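Local coordinates for protein BfpC (Escherichia coli, PDB 3VHJ) that is required for biogenesis of the type IV pilus as a membrane protein, seen here as its N-terminal cytoplasmic domain, at residues 96-101 with 121-126. The protein carries 1 engineered substitution. Numbering follows the deposited sequence.
Sequences WLVIGV and KFFFDH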
loop_
_atom_site.group_PDB
_atom_site.type_symbol
_atom_site.label_atom_id
_atom_site.label_comp_id
_atom_site.label_asym_id
_atom_site.label_seq_id
_atom_site.Cartn_x
_atom_site.Cartn_y
_atom_site.Cartn_z
ATOM N N TRP A 96 9.135 8.385 -0.970
ATOM C CA TRP A 96 9.627 7.058 -0.640
ATOM C C TRP A 96 8.467 6.202 -0.179
ATOM O O TRP A 96 7.628 6.648 0.601
ATOM C CB TRP A 96 10.697 7.130 0.447
ATOM C CG TRP A 96 11.987 7.625 -0.102
ATOM C CD1 TRP A 96 12.360 8.930 -0.285
ATOM C CD2 TRP A 96 13.041 6.825 -0.637
ATOM N NE1 TRP A 96 13.584 8.985 -0.908
ATOM C CE2 TRP A 96 14.025 7.707 -1.136
ATOM C CE3 TRP A 96 13.252 5.442 -0.745
ATOM C CZ2 TRP A 96 15.202 7.252 -1.735
ATOM C CZ3 TRP A 96 14.422 4.990 -1.340
ATOM C CH2 TRP A 96 15.383 5.896 -1.828
ATOM N N LEU A 97 8.433 4.967 -0.664
ATOM C CA LEU A 97 7.363 4.040 -0.336
ATOM C C LEU A 97 7.859 2.812 0.422
ATOM O O LEU A 97 8.923 2.282 0.122
ATOM C CB LEU A 97 6.689 3.570 -1.628
ATOM C CG LEU A 97 6.256 4.652 -2.623
ATOM C CD1 LEU A 97 5.735 3.980 -3.890
ATOM C CD2 LEU A 97 5.192 5.550 -1.993
ATOM N N VAL A 98 7.088 2.381 1.416
ATOM C CA VAL A 98 7.416 1.177 2.171
ATOM C C VAL A 98 6.140 0.349 2.116
ATOM O O VAL A 98 5.097 0.777 2.605
ATOM C CB VAL A 98 7.775 1.474 3.637
ATOM C CG1 VAL A 98 8.067 0.158 4.373
ATOM C CG2 VAL A 98 9.001 2.382 3.690
ATOM N N ILE A 99 6.226 -0.828 1.507
ATOM C CA ILE A 99 5.062 -1.683 1.351
ATOM C C ILE A 99 5.299 -3.100 1.847
ATOM O O ILE A 99 6.432 -3.516 2.040
ATOM C CB ILE A 99 4.626 -1.731 -0.129
ATOM C CG1 ILE A 99 5.675 -2.446 -0.971
ATOM C CG2 ILE A 99 4.457 -0.310 -0.663
ATOM C CD1 ILE A 99 5.310 -2.546 -2.436
ATOM N N GLY A 100 4.210 -3.835 2.053
ATOM C CA GLY A 100 4.313 -5.203 2.529
ATOM C C GLY A 100 3.001 -5.942 2.345
ATOM O O GLY A 100 1.947 -5.446 2.742
ATOM N N VAL A 101 3.068 -7.122 1.732
ATOM C CA VAL A 101 1.886 -7.950 1.485
ATOM C C VAL A 101 2.191 -9.347 2.029
ATOM O O VAL A 101 3.257 -9.909 1.751
ATOM C CB VAL A 101 1.578 -8.013 -0.028
ATOM C CG1 VAL A 101 0.416 -8.950 -0.295
ATOM C CG2 VAL A 101 1.257 -6.617 -0.544
ATOM N N LYS A 121 13.948 4.209 8.326
ATOM C CA LYS A 121 13.716 3.911 9.735
ATOM C C LYS A 121 12.434 3.100 9.956
ATOM O O LYS A 121 12.410 2.181 10.776
ATOM C CB LYS A 121 13.658 5.212 10.548
ATOM C CG LYS A 121 13.409 5.015 12.040
ATOM C CD LYS A 121 13.461 6.338 12.794
ATOM C CE LYS A 121 13.146 6.152 14.271
ATOM N NZ LYS A 121 14.026 5.130 14.911
ATOM N N PHE A 122 11.373 3.437 9.229
ATOM C CA PHE A 122 10.110 2.715 9.371
ATOM C C PHE A 122 10.292 1.283 8.875
ATOM O O PHE A 122 9.834 0.327 9.500
ATOM C CB PHE A 122 9.008 3.393 8.558
ATOM C CG PHE A 122 7.658 2.768 8.742
ATOM C CD1 PHE A 122 6.880 3.078 9.852
ATOM C CD2 PHE A 122 7.178 1.842 7.823
ATOM C CE1 PHE A 122 5.637 2.471 10.046
ATOM C CE2 PHE A 122 5.938 1.229 8.006
ATOM C CZ PHE A 122 5.166 1.545 9.122
ATOM N N PHE A 123 10.968 1.160 7.740
ATOM C CA PHE A 123 11.248 -0.120 7.111
ATOM C C PHE A 123 11.962 -1.069 8.071
ATOM O O PHE A 123 11.530 -2.206 8.281
ATOM C CB PHE A 123 12.112 0.129 5.874
ATOM C CG PHE A 123 12.514 -1.116 5.139
ATOM C CD1 PHE A 123 11.556 -1.920 4.522
ATOM C CD2 PHE A 123 13.857 -1.454 5.013
ATOM C CE1 PHE A 123 11.933 -3.037 3.787
ATOM C CE2 PHE A 123 14.246 -2.572 4.278
ATOM C CZ PHE A 123 13.281 -3.364 3.662
ATOM N N PHE A 124 13.060 -0.599 8.654
ATOM C CA PHE A 124 13.827 -1.415 9.585
ATOM C C PHE A 124 13.106 -1.702 10.896
ATOM O O PHE A 124 13.115 -2.831 11.375
ATOM C CB PHE A 124 15.170 -0.751 9.899
ATOM C CG PHE A 124 16.218 -0.978 8.854
ATOM C CD1 PHE A 124 16.670 0.070 8.061
ATOM C CD2 PHE A 124 16.763 -2.245 8.667
ATOM C CE1 PHE A 124 17.658 -0.139 7.092
ATOM C CE2 PHE A 124 17.746 -2.465 7.704
ATOM C CZ PHE A 124 18.195 -1.407 6.915
ATOM N N ASP A 125 12.479 -0.685 11.477
ATOM C CA ASP A 125 11.794 -0.867 12.749
ATOM C C ASP A 125 10.522 -1.708 12.704
ATOM O O ASP A 125 10.228 -2.430 13.654
ATOM C CB ASP A 125 11.453 0.487 13.384
ATOM C CG ASP A 125 12.686 1.312 13.715
ATOM O OD1 ASP A 125 13.737 0.724 14.040
ATOM O OD2 ASP A 125 12.591 2.557 13.663
ATOM N N HIS A 126 9.774 -1.643 11.608
ATOM C CA HIS A 126 8.514 -2.381 11.558
ATOM C C HIS A 126 8.248 -3.312 10.386
ATOM O O HIS A 126 7.405 -4.198 10.490
ATOM C CB HIS A 126 7.351 -1.388 11.623
ATOM C CG HIS A 126 7.446 -0.414 12.753
ATOM N ND1 HIS A 126 7.250 -0.776 14.066
ATOM C CD2 HIS A 126 7.722 0.912 12.764
ATOM C CE1 HIS A 126 7.400 0.284 14.841
ATOM N NE2 HIS A 126 7.688 1.322 14.074
#
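A small, wholly apolar contact packs helix 116-127 onto one face of the mixed four-stranded sheet, with Val-98 of strand 96-101 touching Phe-122 and Phe-123. Within the strand Val-98 alone makes the contact: its CB is directed toward the helix, whereas that of Ile-99 is directed away, and Ile-99 meets Ile-78 and Phe-89 instead. One methyl does all the touching. Val-98 CG1 lies 3.9 Å from Phe-122 CD2 and 4.1 Å from Phe-123 CD1, reaching the edge of both rings, near their planes, instead of lying over a face. It is placed there by a chi1 of 178°, which sets CG1 anti to the backbone N. In both phenylalanines CG anti to the backbone N (chi1 -175° and 178°) swings the ring out to the strand, where CD2 of Phe-122 and CD1 of Phe-123 reach the methyl from different sides. The backbones come nearest at Val-98 CA and Phe-123 CA, 6.4 Å apart. Val-127 of the same helix also touches Val-98 and Phe-122, while Leu-88 and Phe-113 on the flanking strands meet Val-98 within the sheet. With about 129 Å² buried between the segments, both sides summed, and only carbon atoms meeting, this part of the helix-on-sheet packing rests on hydrophobic burial and van der Waals fit.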